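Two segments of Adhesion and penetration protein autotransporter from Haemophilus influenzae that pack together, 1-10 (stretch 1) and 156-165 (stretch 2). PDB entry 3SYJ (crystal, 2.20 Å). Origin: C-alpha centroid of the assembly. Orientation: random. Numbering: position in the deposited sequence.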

ATOM      1  N   GLY A   1      -1.807  21.313 -64.945  1.00 21.18           N
ATOM      2  CA  GLY A   1      -2.765  20.272 -65.283  1.00 18.43           C
ATOM      3  C   GLY A   1      -4.204  20.664 -65.010  1.00 18.58           C
ATOM      4  O   GLY A   1      -4.472  21.759 -64.521  1.00 18.24           O
ATOM      5  N   HIS A   2      -5.124  19.755 -65.317  1.00 16.31           N
ATOM      6  CA  HIS A   2      -6.546  20.007 -65.171  1.00 16.00           C
ATOM      7  C   HIS A   2      -7.126  19.170 -64.057  1.00 15.51           C
ATOM      8  O   HIS A   2      -7.104  17.943 -64.122  1.00 13.98           O
ATOM      9  CB  HIS A   2      -7.287  19.668 -66.473  1.00 20.28           C
ATOM     10  CG  HIS A   2      -6.940  20.563 -67.623  1.00 20.66           C
ATOM     11  ND1 HIS A   2      -5.858  20.338 -68.444  1.00 24.96           N
ATOM     12  CD2 HIS A   2      -7.544  21.679 -68.098  1.00 26.30           C
ATOM     13  CE1 HIS A   2      -5.801  21.281 -69.367  1.00 26.17           C
ATOM     14  NE2 HIS A   2      -6.814  22.108 -69.180  1.00 25.31           N
ATOM     15  N   THR A   3      -7.673  19.838 -63.049  1.00 13.83           N
ATOM     16  CA  THR A   3      -8.353  19.159 -61.964  1.00 13.61           C
ATOM     17  C   THR A   3      -9.871  19.344 -62.081  1.00 21.32           C
ATOM     18  O   THR A   3     -10.356  20.127 -62.904  1.00 19.03           O
ATOM     19  CB  THR A   3      -7.872  19.684 -60.593  1.00 16.17           C
ATOM     20  OG1 THR A   3      -8.257  21.056 -60.431  1.00 12.34           O
ATOM     21  CG2 THR A   3      -6.351  19.564 -60.475  1.00 14.97           C
ATOM     22  N   TYR A   4     -10.605  18.616 -61.247  1.00 17.34           N
ATOM     23  CA  TYR A   4     -12.058  18.671 -61.205  1.00 13.67           C
ATOM     24  C   TYR A   4     -12.524  19.590 -60.076  1.00 17.86           C
ATOM     25  O   TYR A   4     -12.318  19.301 -58.896  1.00 17.62           O
ATOM     26  CB  TYR A   4     -12.607  17.256 -61.008  1.00 14.35           C
ATOM     27  CG  TYR A   4     -14.105  17.154 -60.872  1.00 16.43           C
ATOM     28  CD1 TYR A   4     -14.953  18.000 -61.582  1.00 20.40           C
ATOM     29  CD2 TYR A   4     -14.678  16.184 -60.058  1.00 19.67           C
ATOM     30  CE1 TYR A   4     -16.332  17.898 -61.458  1.00 21.49           C
ATOM     31  CE2 TYR A   4     -16.051  16.074 -59.928  1.00 19.40           C
ATOM     32  CZ  TYR A   4     -16.874  16.931 -60.633  1.00 22.35           C
ATOM     33  OH  TYR A   4     -18.240  16.816 -60.509  1.00 18.64           O
ATOM     34  N   PHE A   5     -13.156  20.701 -60.451  1.00 17.65           N
ATOM     35  CA  PHE A   5     -13.647  21.685 -59.491  1.00 18.58           C
ATOM     36  C   PHE A   5     -14.709  21.116 -58.547  1.00 16.94           C
ATOM     37  O   PHE A   5     -15.019  21.718 -57.516  1.00 16.79           O
ATOM     38  CB  PHE A   5     -14.188  22.924 -60.219  1.00 19.20           C
ATOM     39  CG  PHE A   5     -14.593  24.043 -59.296  1.00 15.87           C
ATOM     40  CD1 PHE A   5     -13.637  24.736 -58.571  1.00 17.68           C
ATOM     41  CD2 PHE A   5     -15.927  24.400 -59.153  1.00 15.14           C
ATOM     42  CE1 PHE A   5     -13.998  25.766 -57.718  1.00 17.87           C
ATOM     43  CE2 PHE A   5     -16.297  25.430 -58.305  1.00 15.72           C
ATOM     44  CZ  PHE A   5     -15.332  26.116 -57.586  1.00 19.74           C
ATOM     45  N   GLY A   6     -15.250  19.951 -58.891  1.00 16.69           N
ATOM     46  CA  GLY A   6     -16.195  19.265 -58.025  1.00 16.72           C
ATOM     47  C   GLY A   6     -15.552  18.603 -56.813  1.00 18.86           C
ATOM     48  O   GLY A   6     -16.246  18.106 -55.920  1.00 15.71           O
ATOM     49  N   ILE A   7     -14.220  18.594 -56.792  1.00 18.80           N
ATOM     50  CA  ILE A   7     -13.450  18.043 -55.678  1.00 16.03           C
ATOM     51  C   ILE A   7     -12.485  19.113 -55.161  1.00 19.98           C
ATOM     52  O   ILE A   7     -11.898  19.853 -55.960  1.00 20.01           O
ATOM     53  CB  ILE A   7     -12.671  16.792 -56.126  1.00 19.39           C
ATOM     54  CG1 ILE A   7     -13.631  15.626 -56.360  1.00 15.29           C
ATOM     55  CG2 ILE A   7     -11.604  16.403 -55.105  1.00 15.40           C
ATOM     56  CD1 ILE A   7     -13.015  14.487 -57.130  1.00 12.99           C
ATOM     57  N   ASP A   8     -12.346  19.214 -53.836  1.00 18.56           N
ATOM     58  CA  ASP A   8     -11.440  20.189 -53.222  1.00 15.51           C
ATOM     59  C   ASP A   8     -10.095  20.180 -53.917  1.00 16.09           C
ATOM     60  O   ASP A   8      -9.501  19.122 -54.118  1.00 13.12           O
ATOM     61  CB  ASP A   8     -11.207  19.878 -51.748  1.00 15.10           C
ATOM     62  CG  ASP A   8     -12.397  20.213 -50.886  1.00 18.30           C
ATOM     63  OD1 ASP A   8     -13.247  21.017 -51.319  1.00 21.45           O
ATOM     64  OD2 ASP A   8     -12.481  19.673 -49.769  1.00 17.12           O
ATOM     65  N   TYR A   9      -9.617  21.364 -54.280  1.00 16.97           N
ATOM     66  CA  TYR A   9      -8.316  21.499 -54.922  1.00 15.61           C
ATOM     67  C   TYR A   9      -7.238  20.951 -54.001  1.00 14.43           C
ATOM     68  O   TYR A   9      -6.220  20.449 -54.466  1.00 15.44           O
ATOM     69  CB  TYR A   9      -8.030  22.967 -55.235  1.00 13.36           C
ATOM     70  CG  TYR A   9      -7.040  23.197 -56.357  1.00 12.38           C
ATOM     71  CD1 TYR A   9      -7.148  22.518 -57.565  1.00 13.19           C
ATOM     72  CD2 TYR A   9      -6.021  24.123 -56.220  1.00 15.31           C
ATOM     73  CE1 TYR A   9      -6.245  22.750 -58.604  1.00 13.21           C
ATOM     74  CE2 TYR A   9      -5.119  24.359 -57.246  1.00 11.36           C
ATOM     75  CZ  TYR A   9      -5.233  23.676 -58.429  1.00  9.52           C
ATOM     76  OH  TYR A   9      -4.325  23.926 -59.426  1.00  9.64           O
ATOM     77  N   GLN A  10      -7.472  21.034 -52.691  1.00 16.11           N
ATOM     78  CA  GLN A  10      -6.482  20.583 -51.716  1.00 14.16           C
ATOM     79  C   GLN A  10      -6.018  19.146 -51.954  1.00 16.42           C
ATOM     80  O   GLN A  10      -4.842  18.835 -51.753  1.00 14.16           O
ATOM     81  CB  GLN A  10      -6.988  20.747 -50.286  1.00 13.47           C
ATOM     82  CG  GLN A  10      -5.869  20.709 -49.251  1.00 16.56           C
ATOM     83  CD  GLN A  10      -4.908  21.894 -49.373  1.00 15.30           C
ATOM     84  OE1 GLN A  10      -5.332  23.034 -49.569  1.00 13.36           O
ATOM     85  NE2 GLN A  10      -3.609  21.626 -49.246  1.00 13.46           N
ATOM     86  N   SER A 156       3.809  20.829 -63.146  1.00 13.02           N
ATOM     87  CA  SER A 156       3.548  22.212 -62.784  1.00 16.77           C
ATOM     88  C   SER A 156       3.062  23.046 -63.967  1.00 17.96           C
ATOM     89  O   SER A 156       3.110  24.271 -63.931  1.00 15.33           O
ATOM     90  CB  SER A 156       4.797  22.841 -62.171  1.00 19.85           C
ATOM     91  OG  SER A 156       5.811  22.997 -63.146  1.00 17.37           O
ATOM     92  N   GLY A 157       2.595  22.384 -65.017  1.00 15.65           N
ATOM     93  CA  GLY A 157       2.071  23.096 -66.168  1.00 19.77           C
ATOM     94  C   GLY A 157       0.867  23.966 -65.836  1.00 19.21           C
ATOM     95  O   GLY A 157       0.305  23.872 -64.747  1.00 18.28           O
ATOM     96  N   ARG A 158       0.475  24.827 -66.768  1.00 21.84           N
ATOM     97  CA  ARG A 158      -0.701  25.670 -66.578  1.00 21.64           C
ATOM     98  C   ARG A 158      -1.805  24.942 -65.825  1.00 15.37           C
ATOM     99  O   ARG A 158      -2.183  23.821 -66.178  1.00 14.82           O
ATOM    100  CB  ARG A 158      -1.234  26.147 -67.920  1.00 23.22           C
ATOM    101  CG  ARG A 158      -0.267  27.023 -68.660  1.00 26.41           C
ATOM    102  CD  ARG A 158      -0.880  27.528 -69.943  1.00 37.90           C
ATOM    103  NE  ARG A 158      -0.129  28.660 -70.466  1.00 48.44           N
ATOM    104  CZ  ARG A 158      -0.238  29.118 -71.708  1.00 56.10           C
ATOM    105  NH1 ARG A 158      -1.069  28.528 -72.561  1.00 47.58           N
ATOM    106  NH2 ARG A 158       0.489  30.161 -72.097  1.00 53.66           N
ATOM    107  N   GLN A 159      -2.324  25.583 -64.786  1.00 13.37           N
ATOM    108  CA  GLN A 159      -3.275  24.927 -63.898  1.00 16.91           C
ATOM    109  C   GLN A 159      -4.722  25.349 -64.178  1.00 16.88           C
ATOM    110  O   GLN A 159      -5.038  26.536 -64.216  1.00 17.60           O
ATOM    111  CB  GLN A 159      -2.903  25.180 -62.427  1.00 15.29           C
ATOM    112  CG  GLN A 159      -1.453  24.873 -62.060  1.00 15.33           C
ATOM    113  CD  GLN A 159      -1.124  23.379 -62.005  1.00 17.68           C
ATOM    114  OE1 GLN A 159      -1.978  22.519 -62.252  1.00 13.23           O
ATOM    115  NE2 GLN A 159       0.132  23.067 -61.675  1.00 17.13           N
ATOM    116  N   PHE A 160      -5.588  24.362 -64.373  1.00 13.96           N
ATOM    117  CA  PHE A 160      -7.001  24.599 -64.581  1.00 17.70           C
ATOM    118  C   PHE A 160      -7.805  23.779 -63.592  1.00 20.18           C
ATOM    119  O   PHE A 160      -7.338  22.744 -63.116  1.00 18.86           O
ATOM    120  CB  PHE A 160      -7.413  24.143 -65.980  1.00 20.59           C
ATOM    121  CG  PHE A 160      -6.745  24.888 -67.101  1.00 25.79           C
ATOM    122  CD1 PHE A 160      -7.385  25.942 -67.728  1.00 23.61           C
ATOM    123  CD2 PHE A 160      -5.490  24.508 -67.554  1.00 24.46           C
ATOM    124  CE1 PHE A 160      -6.779  26.618 -68.772  1.00 21.74           C
ATOM    125  CE2 PHE A 160      -4.882  25.181 -68.601  1.00 21.88           C
ATOM    126  CZ  PHE A 160      -5.530  26.237 -69.208  1.00 22.83           C
ATOM    127  N   TRP A 161      -9.017  24.230 -63.284  1.00 20.35           N
ATOM    128  CA  TRP A 161     -10.037  23.300 -62.803  1.00 22.77           C
ATOM    129  C   TRP A 161     -11.272  23.340 -63.703  1.00 22.16           C
ATOM    130  O   TRP A 161     -11.577  24.366 -64.305  1.00 20.88           O
ATOM    131  CB  TRP A 161     -10.378  23.484 -61.318  1.00 17.34           C
ATOM    132  CG  TRP A 161     -10.870  24.831 -60.924  1.00 21.77           C
ATOM    133  CD1 TRP A 161     -11.843  25.565 -61.534  1.00 23.16           C
ATOM    134  CD2 TRP A 161     -10.439  25.594 -59.795  1.00 21.52           C
ATOM    135  NE1 TRP A 161     -12.028  26.748 -60.864  1.00 19.92           N
ATOM    136  CE2 TRP A 161     -11.179  26.790 -59.792  1.00 17.21           C
ATOM    137  CE3 TRP A 161      -9.489  25.386 -58.791  1.00 17.44           C
ATOM    138  CZ2 TRP A 161     -11.001  27.769 -58.831  1.00 18.58           C
ATOM    139  CZ3 TRP A 161      -9.318  26.356 -57.838  1.00 17.22           C
ATOM    140  CH2 TRP A 161     -10.066  27.535 -57.863  1.00 23.59           C
ATOM    141  N   ARG A 162     -11.951  22.204 -63.817  1.00 20.76           N
ATOM    142  CA  ARG A 162     -13.083  22.074 -64.726  1.00 22.76           C
ATOM    143  C   ARG A 162     -14.346  21.765 -63.946  1.00 24.41           C
ATOM    144  O   ARG A 162     -14.322  20.950 -63.027  1.00 20.92           O
ATOM    145  CB  ARG A 162     -12.834  20.955 -65.729  1.00 26.15           C
ATOM    146  CG  ARG A 162     -11.562  21.124 -66.513  1.00 27.39           C
ATOM    147  CD  ARG A 162     -11.681  20.539 -67.907  1.00 26.71           C
ATOM    148  NE  ARG A 162     -10.789  21.263 -68.801  1.00 33.56           N
ATOM    149  CZ  ARG A 162     -11.185  22.213 -69.633  1.00 35.09           C
ATOM    150  NH1 ARG A 162     -12.469  22.532 -69.717  1.00 35.04           N
ATOM    151  NH2 ARG A 162     -10.301  22.831 -70.397  1.00 47.46           N
ATOM    152  N   ASN A 163     -15.448  22.419 -64.312  1.00 23.71           N
ATOM    153  CA  ASN A 163     -16.711  22.209 -63.614  1.00 21.49           C
ATOM    154  C   ASN A 163     -17.562  21.130 -64.270  1.00 21.43           C
ATOM    155  O   ASN A 163     -17.107  20.419 -65.166  1.00 19.08           O
ATOM    156  CB  ASN A 163     -17.496  23.517 -63.470  1.00 21.75           C
ATOM    157  CG  ASN A 163     -17.942  24.087 -64.808  1.00 22.70           C
ATOM    158  OD1 ASN A 163     -18.057  23.367 -65.802  1.00 23.15           O
ATOM    159  ND2 ASN A 163     -18.198  25.391 -64.836  1.00 22.19           N
ATOM    160  N   ASP A 164     -18.801  21.009 -63.815  1.00 19.71           N
ATOM    161  CA  ASP A 164     -19.673  19.944 -64.290  1.00 22.35           C
ATOM    162  C   ASP A 164     -20.114  20.135 -65.747  1.00 23.57           C
ATOM    163  O   ASP A 164     -20.627  19.212 -66.378  1.00 21.49           O
ATOM    164  CB  ASP A 164     -20.861  19.771 -63.341  1.00 22.16           C
ATOM    165  CG  ASP A 164     -20.551  18.817 -62.200  1.00 20.37           C
ATOM    166  OD1 ASP A 164     -19.678  17.952 -62.394  1.00 18.87           O
ATOM    167  OD2 ASP A 164     -21.176  18.917 -61.121  1.00 21.65           O
ATOM    168  N   GLN A 165     -19.881  21.327 -66.285  1.00 23.78           N
ATOM    169  CA  GLN A 165     -20.176  21.598 -67.689  1.00 26.39           C
ATOM    170  C   GLN A 165     -18.881  21.491 -68.496  1.00 30.21           C
ATOM    171  O   GLN A 165     -18.837  21.819 -69.684  1.00 30.03           O
ATOM    172  CB  GLN A 165     -20.832  22.980 -67.857  1.00 27.17           C
ATOM    173  CG  GLN A 165     -22.278  23.102 -67.308  1.00 33.93           C
ATOM    174  CD  GLN A 165     -22.341  23.297 -65.781  1.00 38.49           C
ATOM    175  OE1 GLN A 165     -23.124  22.632 -65.081  1.00 29.34           O
ATOM    176  NE2 GLN A 165     -21.514  24.213 -65.263  1.00 30.36           N
TER
HETATM  177  O   HOH W   1      -4.684  22.463 -61.608  1.00 16.64           O

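Residues 2-4 and 159-162 pair as parallel strands, in register His2 with Phe160, Thr3 with Trp161 and Tyr4 with Arg162. Ser156 makes no contact. Gly157 O is 3.3 Å from Gly1 N, but the angle is too poor for a hydrogen bond. The carbonyl of Arg158 does accept one: Gly1 N to Arg158 O is 2.8 Å. The CA-to-CB bond of Arg158 points sideways, and the end of the side chain leads away.

The CA-to-CB bond of Gln159 points sideways, but the end of the side chain comes nearer to stretch 1. Its OE1 accepts a second bond from Gly1 N, at 3.0 Å. A water bridges the same OE1 and Tyr9 OH, 2.8 Å from Gln159 OE1 and 2.7 Å from Tyr9 OH.

Phe160 bonds to stretch 1 through both its N and its O. Phe160 N donates to Gly1 O at 2.8 Å, and Thr3 N donates to Phe160 O at 2.9 Å. Both bonds are nearly straight. The Phe160 ring lies on the same sheet face as His2. The two ring planes are only 10° apart, but the rings are slid and barely overlap.

Trp161 projects to the other face, as does Thr3. Trp161 has the largest area covered by the other stretch, 103 Å². The Phe5 ring lies obliquely over one indole face, with Phe5 CD1 3.4 Å from Trp161 CE2. The indole edge points at the face of Tyr9, with planes at 84°. In the backbone, Trp161 CA makes a CA-H...O contact of 3.2 Å with Thr3 O.

Arg162 continues the ladder. Arg162 N donates to Thr3 O, and Phe5 N donates to Arg162 O, each at 2.8 Å. Its side chain reaches back to His2, with Arg162 NE 3.3 Å from His2 CD2.

Asn163 packs loosely against Phe5. Asp164 closes the contact: Tyr4 OH donates to Asp164 OD1 at 2.6 Å. Gln165 is out of reach.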